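Local coordinates for protein plasma serine protease inhibitor (Homo sapiens, PDB 3DY0) that inhibits serine proteases of blood plasma and other body fluids in a heparin-dependent way, inactivating them by irreversible binding at their active serine, at residues A[15-20]-A[244-249]; A[43-48]-A[115-120]; A[57-62]-A[69-74]. All coordinates share one frame; numbering follows the deposited sequence. Where two conformers were deposited one is given.

Contact 1. Residues A[15-20]-A[244-249]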
loop_
_atom_site.group_PDB
_atom_site.type_symbol
_atom_site.label_atom_id
_atom_site.label_comp_id
_atom_site.label_asym_id
_atom_site.label_seq_id
_atom_site.Cartn_x
_atom_site.Cartn_y
_atom_site.Cartn_z
ATOM N N ASP A 15 2.107 10.098 -6.701
ATOM C CA ASP A 15 3.037 10.074 -7.815
ATOM C C ASP A 15 3.301 8.588 -8.072
ATOM O O ASP A 15 3.458 8.162 -9.216
ATOM C CB ASP A 15 4.338 10.795 -7.458
ATOM C CG ASP A 15 4.197 12.308 -7.501
ATOM O OD1 ASP A 15 5.154 13.005 -7.106
ATOM O OD2 ASP A 15 3.138 12.802 -7.937
ATOM N N LEU A 16 3.337 7.792 -7.004
ATOM C CA LEU A 16 3.553 6.355 -7.163
ATOM C C LEU A 16 2.337 5.744 -7.852
ATOM O O LEU A 16 2.473 4.939 -8.779
ATOM C CB LEU A 16 3.781 5.675 -5.807
ATOM C CG LEU A 16 3.958 4.150 -5.860
ATOM C CD1 LEU A 16 5.033 3.770 -6.870
ATOM C CD2 LEU A 16 4.325 3.638 -4.474
ATOM N N TYR A 17 1.147 6.128 -7.408
ATOM C CA TYR A 17 -0.066 5.606 -8.021
ATOM C C TYR A 17 -0.040 5.855 -9.527
ATOM O O TYR A 17 -0.285 4.949 -10.321
ATOM C CB TYR A 17 -1.315 6.278 -7.442
ATOM C CG TYR A 17 -2.561 5.891 -8.204
ATOM C CD1 TYR A 17 -3.281 4.742 -7.874
ATOM C CD2 TYR A 17 -2.948 6.606 -9.341
ATOM C CE1 TYR A 17 -4.355 4.312 -8.664
ATOM C CE2 TYR A 17 -4.004 6.184 -10.134
ATOM C CZ TYR A 17 -4.703 5.039 -9.795
ATOM O OH TYR A 17 -5.722 4.611 -10.611
ATOM N N ARG A 18 0.245 7.094 -9.915
ATOM C CA ARG A 18 0.274 7.443 -11.329
ATOM C C ARG A 18 1.330 6.675 -12.121
ATOM O O ARG A 18 1.090 6.305 -13.270
ATOM C CB ARG A 18 0.457 8.955 -11.500
ATOM C CG ARG A 18 -0.828 9.748 -11.257
ATOM C CD ARG A 18 -0.622 11.245 -11.501
ATOM N NE ARG A 18 0.102 11.883 -10.409
ATOM C CZ ARG A 18 -0.473 12.374 -9.315
ATOM N NH1 ARG A 18 -1.793 12.310 -9.167
ATOM N NH2 ARG A 18 0.272 12.921 -8.365
ATOM N N ALA A 19 2.488 6.428 -11.515
ATOM C CA ALA A 19 3.541 5.675 -12.194
ATOM C C ALA A 19 3.047 4.253 -12.472
ATOM O O ALA A 19 3.251 3.713 -13.564
ATOM C CB ALA A 19 4.800 5.634 -11.331
ATOM N N LEU A 20 2.398 3.651 -11.479
ATOM C CA LEU A 20 1.869 2.300 -11.630
ATOM C C LEU A 20 0.761 2.260 -12.680
ATOM O O LEU A 20 0.726 1.366 -13.528
ATOM C CB LEU A 20 1.333 1.792 -10.287
ATOM C CG LEU A 20 2.385 1.614 -9.190
ATOM C CD1 LEU A 20 1.702 1.106 -7.920
ATOM C CD2 LEU A 20 3.461 0.636 -9.662
ATOM N N ASN A 244 -5.059 12.235 -12.596
ATOM C CA ASN A 244 -4.112 13.345 -12.664
ATOM C C ASN A 244 -4.285 14.318 -11.500
ATOM O O ASN A 244 -3.330 14.983 -11.087
ATOM C CB ASN A 244 -4.266 14.115 -13.984
ATOM C CG ASN A 244 -3.937 13.270 -15.203
ATOM O OD1 ASN A 244 -3.123 12.349 -15.137
ATOM N ND2 ASN A 244 -4.557 13.599 -16.331
ATOM N N GLY A 245 -5.501 14.392 -10.965
ATOM C CA GLY A 245 -5.779 15.303 -9.871
ATOM C C GLY A 245 -5.589 14.753 -8.470
ATOM O O GLY A 245 -5.675 15.499 -7.491
ATOM N N LEU A 246 -5.327 13.456 -8.353
ATOM C CA LEU A 246 -5.138 12.868 -7.033
ATOM C C LEU A 246 -3.947 13.492 -6.324
ATOM O O LEU A 246 -2.890 13.696 -6.922
ATOM C CB LEU A 246 -4.916 11.359 -7.136
ATOM C CG LEU A 246 -6.061 10.534 -7.720
ATOM C CD1 LEU A 246 -5.632 9.083 -7.822
ATOM C CD2 LEU A 246 -7.305 10.673 -6.847
ATOM N N SER A 247 -4.126 13.782 -5.042
ATOM C CA SER A 247 -3.072 14.367 -4.226
ATOM C C SER A 247 -3.502 14.279 -2.773
ATOM O O SER A 247 -4.663 13.984 -2.480
ATOM C CB SER A 247 -2.848 15.834 -4.594
ATOM O OG SER A 247 -3.962 16.629 -4.217
ATOM N N GLU A 248 -2.568 14.528 -1.865
ATOM C CA GLU A 248 -2.889 14.488 -0.446
ATOM C C GLU A 248 -3.941 15.560 -0.162
ATOM O O GLU A 248 -4.874 15.337 0.610
ATOM C CB GLU A 248 -1.635 14.740 0.397
ATOM C CG GLU A 248 -0.597 13.615 0.354
ATOM C CD GLU A 248 -1.043 12.343 1.065
ATOM O OE1 GLU A 248 -2.055 12.375 1.796
ATOM O OE2 GLU A 248 -0.365 11.304 0.903
ATOM N N LYS A 249 -3.787 16.718 -0.801
ATOM C CA LYS A 249 -4.719 17.831 -0.632
ATOM C C LYS A 249 -6.127 17.442 -1.081
ATOM O O LYS A 249 -7.114 17.741 -0.400
ATOM C CB LYS A 249 -4.241 19.046 -1.434
ATOM C CG LYS A 249 -5.148 20.261 -1.325
ATOM C CD LYS A 249 -4.631 21.405 -2.186
HETATM O O HOH W 1 -0.119 14.835 -6.270
#

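Contact 2. Residues A[43-48]-A[115-120]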
loop_
_atom_site.group_PDB
_atom_site.type_symbol
_atom_site.label_atom_id
_atom_site.label_comp_id
_atom_site.label_asym_id
_atom_site.label_seq_id
_atom_site.Cartn_x
_atom_site.Cartn_y
_atom_site.Cartn_z
ATOM N N LEU A 43 14.764 2.017 4.923
ATOM C CA LEU A 43 15.902 1.960 4.017
ATOM C C LEU A 43 16.782 3.200 4.188
ATOM O O LEU A 43 18.010 3.104 4.141
ATOM C CB LEU A 43 15.414 1.849 2.567
ATOM C CG LEU A 43 16.469 1.762 1.460
ATOM C CD1 LEU A 43 17.395 0.572 1.709
ATOM C CD2 LEU A 43 15.774 1.619 0.113
ATOM N N SER A 44 16.162 4.358 4.408
ATOM C CA SER A 44 16.925 5.593 4.575
ATOM C C SER A 44 17.808 5.576 5.823
ATOM O O SER A 44 18.799 6.302 5.892
ATOM C CB SER A 44 15.994 6.817 4.617
ATOM O OG SER A 44 15.357 6.973 5.877
ATOM N N LEU A 45 17.464 4.741 6.800
ATOM C CA LEU A 45 18.250 4.668 8.030
ATOM C C LEU A 45 19.702 4.305 7.759
ATOM O O LEU A 45 20.606 4.761 8.464
ATOM C CB LEU A 45 17.651 3.643 8.992
ATOM C CG LEU A 45 16.337 4.021 9.680
ATOM C CD1 LEU A 45 15.834 2.823 10.483
ATOM C CD2 LEU A 45 16.549 5.234 10.589
ATOM N N GLY A 46 19.923 3.484 6.740
ATOM C CA GLY A 46 21.278 3.075 6.420
ATOM C C GLY A 46 21.795 3.631 5.111
ATOM O O GLY A 46 22.771 3.121 4.561
ATOM N N ALA A 47 21.143 4.674 4.608
ATOM C CA ALA A 47 21.558 5.292 3.355
ATOM C C ALA A 47 22.361 6.555 3.630
ATOM O O ALA A 47 22.245 7.158 4.696
ATOM C CB ALA A 47 20.339 5.627 2.507
ATOM N N GLY A 48 23.178 6.953 2.661
ATOM C CA GLY A 48 23.973 8.154 2.824
ATOM C C GLY A 48 23.978 9.008 1.572
ATOM O O GLY A 48 23.465 8.596 0.535
ATOM N N THR A 115 14.475 -0.187 17.638
ATOM C CA THR A 115 13.871 0.877 18.436
ATOM C C THR A 115 12.785 1.687 17.734
ATOM O O THR A 115 11.709 1.911 18.289
ATOM C CB THR A 115 14.948 1.860 18.934
ATOM O OG1 THR A 115 15.906 1.152 19.728
ATOM C CG2 THR A 115 14.319 2.965 19.778
ATOM N N LEU A 116 13.076 2.135 16.518
ATOM C CA LEU A 116 12.133 2.943 15.759
ATOM C C LEU A 116 11.078 2.140 15.012
ATOM O O LEU A 116 9.918 2.545 14.947
ATOM C CB LEU A 116 12.888 3.816 14.756
ATOM C CG LEU A 116 13.826 4.879 15.332
ATOM C CD1 LEU A 116 14.649 5.490 14.209
ATOM C CD2 LEU A 116 13.016 5.947 16.052
ATOM N N TYR A 117 11.468 1.001 14.452
ATOM C CA TYR A 117 10.521 0.215 13.678
ATOM C C TYR A 117 10.116 -1.139 14.251
ATOM O O TYR A 117 9.445 -1.926 13.579
ATOM C CB TYR A 117 11.047 0.079 12.244
ATOM C CG TYR A 117 11.064 1.416 11.529
ATOM C CD1 TYR A 117 12.159 2.278 11.630
ATOM C CD2 TYR A 117 9.943 1.857 10.833
ATOM C CE1 TYR A 117 12.130 3.549 11.057
ATOM C CE2 TYR A 117 9.898 3.121 10.260
ATOM C CZ TYR A 117 10.991 3.964 10.377
ATOM O OH TYR A 117 10.922 5.232 9.845
ATOM N N LEU A 118 10.500 -1.386 15.503
ATOM C CA LEU A 118 10.173 -2.628 16.203
ATOM C C LEU A 118 10.459 -3.834 15.324
ATOM O O LEU A 118 9.715 -4.817 15.340
ATOM C CB LEU A 118 8.693 -2.630 16.600
ATOM C CG LEU A 118 8.195 -1.371 17.313
ATOM C CD1 LEU A 118 6.718 -1.520 17.659
ATOM C CD2 LEU A 118 9.024 -1.132 18.562
ATOM N N ALA A 119 11.546 -3.759 14.567
ATOM C CA ALA A 119 11.901 -4.826 13.647
ATOM C C ALA A 119 12.374 -6.113 14.294
ATOM O O ALA A 119 13.117 -6.100 15.272
ATOM C CB ALA A 119 12.949 -4.330 12.663
ATOM N N ASP A 120 11.913 -7.226 13.732
ATOM C CA ASP A 120 12.296 -8.552 14.183
ATOM C C ASP A 120 13.582 -8.847 13.410
ATOM O O ASP A 120 13.738 -8.405 12.273
ATOM C CB ASP A 120 11.222 -9.577 13.797
ATOM C CG ASP A 120 9.885 -9.335 14.487
ATOM O OD1 ASP A 120 8.881 -9.959 14.074
ATOM O OD2 ASP A 120 9.833 -8.532 15.442
#

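Contact 3. Residues A[57-62]-A[69-74]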
loop_
_atom_site.group_PDB
_atom_site.type_symbol
_atom_site.label_atom_id
_atom_site.label_comp_id
_atom_site.label_asym_id
_atom_site.label_seq_id
_atom_site.Cartn_x
_atom_site.Cartn_y
_atom_site.Cartn_z
ATOM N N GLU A 57 13.502 12.862 -0.373
ATOM C CA GLU A 57 12.781 13.759 -1.265
ATOM C C GLU A 57 11.636 13.012 -1.940
ATOM O O GLU A 57 10.565 13.576 -2.160
ATOM C CB GLU A 57 13.724 14.346 -2.319
ATOM C CG GLU A 57 14.787 15.268 -1.742
ATOM C CD GLU A 57 15.552 16.027 -2.812
ATOM O OE1 GLU A 57 16.517 16.737 -2.459
ATOM O OE2 GLU A 57 15.185 15.922 -4.003
ATOM N N GLY A 58 11.860 11.738 -2.250
ATOM C CA GLY A 58 10.829 10.935 -2.884
ATOM C C GLY A 58 9.626 10.733 -1.980
ATOM O O GLY A 58 8.492 10.592 -2.449
ATOM N N LEU A 59 9.877 10.714 -0.676
ATOM C CA LEU A 59 8.821 10.541 0.313
ATOM C C LEU A 59 8.073 11.851 0.542
ATOM O O LEU A 59 7.067 11.887 1.256
ATOM C CB LEU A 59 9.417 10.040 1.634
ATOM C CG LEU A 59 9.866 8.575 1.636
ATOM C CD1 LEU A 59 10.601 8.251 2.929
ATOM C CD2 LEU A 59 8.644 7.676 1.471
ATOM N N GLY A 60 8.577 12.927 -0.056
ATOM C CA GLY A 60 7.931 14.220 0.082
ATOM C C GLY A 60 8.470 15.131 1.171
ATOM O O GLY A 60 7.838 16.136 1.506
ATOM N N LEU A 61 9.624 14.787 1.734
ATOM C CA LEU A 61 10.225 15.608 2.780
ATOM C C LEU A 61 11.111 16.693 2.187
ATOM O O LEU A 61 11.568 16.584 1.049
ATOM C CB LEU A 61 11.071 14.754 3.728
ATOM C CG LEU A 61 10.365 13.939 4.812
ATOM C CD1 LEU A 61 9.489 12.871 4.180
ATOM C CD2 LEU A 61 11.414 13.312 5.716
ATOM N N ASN A 62 11.344 17.743 2.967
ATOM C CA ASN A 62 12.199 18.837 2.535
ATOM C C ASN A 62 13.613 18.529 3.027
ATOM O O ASN A 62 13.901 17.391 3.408
ATOM C CB ASN A 62 11.696 20.179 3.090
ATOM C CG ASN A 62 11.637 20.212 4.606
ATOM O OD1 ASN A 62 11.154 21.183 5.192
ATOM N ND2 ASN A 62 12.128 19.162 5.247
ATOM N N LYS A 69 13.711 13.511 11.383
ATOM C CA LYS A 69 13.471 13.009 12.729
ATOM C C LYS A 69 11.983 12.733 12.908
ATOM O O LYS A 69 11.593 11.706 13.473
ATOM C CB LYS A 69 13.934 14.037 13.767
ATOM C CG LYS A 69 13.607 13.671 15.209
ATOM C CD LYS A 69 13.989 14.805 16.151
ATOM C CE LYS A 69 13.563 14.514 17.582
ATOM N NZ LYS A 69 13.919 15.636 18.501
ATOM N N GLU A 70 11.155 13.648 12.415
ATOM C CA GLU A 70 9.709 13.515 12.522
ATOM C C GLU A 70 9.202 12.335 11.706
ATOM O O GLU A 70 8.221 11.693 12.077
ATOM C CB GLU A 70 9.026 14.805 12.056
ATOM C CG GLU A 70 7.499 14.765 12.054
ATOM C CD GLU A 70 6.912 14.332 13.388
ATOM O OE1 GLU A 70 7.441 14.750 14.439
ATOM O OE2 GLU A 70 5.910 13.584 13.383
ATOM N N LEU A 71 9.867 12.058 10.589
ATOM C CA LEU A 71 9.466 10.939 9.744
ATOM C C LEU A 71 9.512 9.651 10.562
ATOM O O LEU A 71 8.530 8.910 10.633
ATOM C CB LEU A 71 10.409 10.809 8.540
ATOM C CG LEU A 71 10.238 9.556 7.668
ATOM C CD1 LEU A 71 8.893 9.592 6.967
ATOM C CD2 LEU A 71 11.367 9.477 6.645
ATOM N N HIS A 72 10.657 9.395 11.184
ATOM C CA HIS A 72 10.824 8.188 11.981
ATOM C C HIS A 72 9.994 8.207 13.252
ATOM O O HIS A 72 9.430 7.186 13.633
ATOM C CB HIS A 72 12.301 7.973 12.316
ATOM C CG HIS A 72 13.176 7.850 11.109
ATOM N ND1 HIS A 72 12.974 6.893 10.136
ATOM C CD2 HIS A 72 14.249 8.572 10.709
ATOM C CE1 HIS A 72 13.884 7.034 9.188
ATOM N NE2 HIS A 72 14.671 8.046 9.511
ATOM N N ARG A 73 9.915 9.364 13.908
ATOM C CA ARG A 73 9.130 9.475 15.135
ATOM C C ARG A 73 7.667 9.160 14.834
ATOM O O ARG A 73 6.999 8.469 15.605
ATOM C CB ARG A 73 9.235 10.889 15.715
ATOM C CG ARG A 73 8.615 11.035 17.100
ATOM C CD ARG A 73 8.075 12.439 17.317
ATOM N NE ARG A 73 6.928 12.713 16.452
ATOM C CZ ARG A 73 5.755 12.093 16.544
ATOM N NH1 ARG A 73 4.771 12.404 15.711
ATOM N NH2 ARG A 73 5.562 11.169 17.476
ATOM N N GLY A 74 7.175 9.670 13.708
ATOM C CA GLY A 74 5.797 9.428 13.317
ATOM C C GLY A 74 5.512 7.954 13.089
ATOM O O GLY A 74 4.476 7.444 13.518
#

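Contact 1. Residues A[15-20]-A[244-249]
Arg18 and Tyr17 of the N-terminal helix 12-23 of the serpin fold reach across to Leu246, which sits in the short break between helices 239-245 and 248-257, and the two neighbours deal with it in different ways: the arginine hydrogen-bonds to its backbone, the tyrosine packs on its side chain. CG of Arg18 lies anti to the carbonyl carbon, and a bend at chi3 brings the guanidinium round to face the turn edge-on. NH1 then gives Leu246 O a nearly straight bond of 2.9 Å (169° at the hydrogen), lying close to the guanidinium plane although tilted out of the plane of the carbonyl. A second bond from NH1 goes to Glu243 O, in the last turn of helix 239-245, so this one nitrogen joins a carbonyl of that turn to the one just past the helix. The other terminal nitrogen works back along its own helix: Arg18 NH2 makes a salt bridge of 2.9 Å with Asp15 OD2, also near the guanidinium plane, and Asp15 OD1 in turn accepts from Asp11 N. Held from several directions, the guanidinium has little liberty to rotate.

Tyr17 has its CG anti to the backbone N (chi1 172°) and turns one ring face to Leu246. The methyl CD1 of Leu246 stands 4.3 Å from the Tyr17 ring centroid, 25° off the normal, a CH-pi contact, while the phenol OH is bonded to Glu243 OE2. Lys249, early in helix 248-257, touches the bound heparin sugars. A water accepts from Arg18 NH2 at 2.9 Å.

Contact 2. Residues A[43-48]-A[115-120]
The helical layer of the serpin fold supplies this contact, in which the C-terminal ends of helices 33-45 and 107-117 meet through three side chains and no hydrogen bond. Leu45 carries it, with its two methyls divided between two partners. Leu45 CD1 lies 3.8 Å from Tyr117 CE1 and is nearly as close to CD1 of the same ring, so the methyl meets the CD1-CE1 side of the ring obliquely. The second branch, Leu45 CD2, meets Leu116 CD1 at 4.1 Å. Because CG of Leu45 is anti to its carbonyl carbon (chi1 -72°), the fork of the side chain opens toward both consecutive residues, although the backbones stay well separated, with 10.0 Å between the CA atoms of Leu45 and Leu116. Just after Tyr117, Leu118 takes a positive phi, and the chain turns out of the helix toward strand 120-123.

The surroundings are largely helical. Helix 65-81 contributes His72, whose ND1 is bonded to Tyr117 OH, and Phe75, which packs on the tyrosine; Met38, Ala41 and Met42 of helix 33-45 also touch the tyrosine, and the backbone of Asp120 joins strand 90-99.

Contact 3. Residues A[57-62]-A[69-74]
Apolar contact alone joins the two segments, and it converges on Leu71 of helix 65-81. Two leucines from the turn that closes helix 49-58 come to it, each crossing its side chain at about a right angle. Leu59 touches with one methyl, its CD1 lying 4.0 Å from Leu71 CD2. Leu61 uses its CD2, which sits 3.9 Å from Leu71 CB and equally near Leu71 CD2, although Leu61 was modelled in two conformers and this detail holds for one of them. With CG anti to the backbone N (chi1 172°), Leu71 presents CD2 to both leucines.

Backbone bonding shapes the side that delivers them. Gly60 closes the helix in a Schellman motif with positive phi, and its N is bonded to Glu57 O at 3.0 Å; the resulting turn lets Leu59 and Leu61, on either side of the glycine in sequence, point to the same partner.

Charged groups act within helix 65-81. Arg73 grips Glu70 side-on, NE to OE1 at 2.9 Å in a nearly straight bond and NH1 to OE2 at 2.8 Å on its syn lone pair, while NH2 turns to Gln77 OE1.

The chemistry implies a division of labour: methyl packing with no directional bond joins the segments at the surface, and the ion pair is settled inside one helix.

All three contacts lie within the single serpin domain and involve its helices. Along the chain they are nested: contact 3 closes a short loop inside that of contact 2, which in turn lies inside the long loop closed by contact 1. Contacts 2 and 3 are neighbours, with centres 13 Å apart, and they touch through His72 of helix 65-81, whose CE1 packs on Leu45 CD2. Contact 1 stands apart, its centre about 26 Å from that of contact 2 and 18 Å from that of contact 3. Contacts 2 and 3 thus form a linked, mainly apolar cluster, while contact 1, which mixes hydrogen bonds with CH-pi packing, lies near the bound heparin.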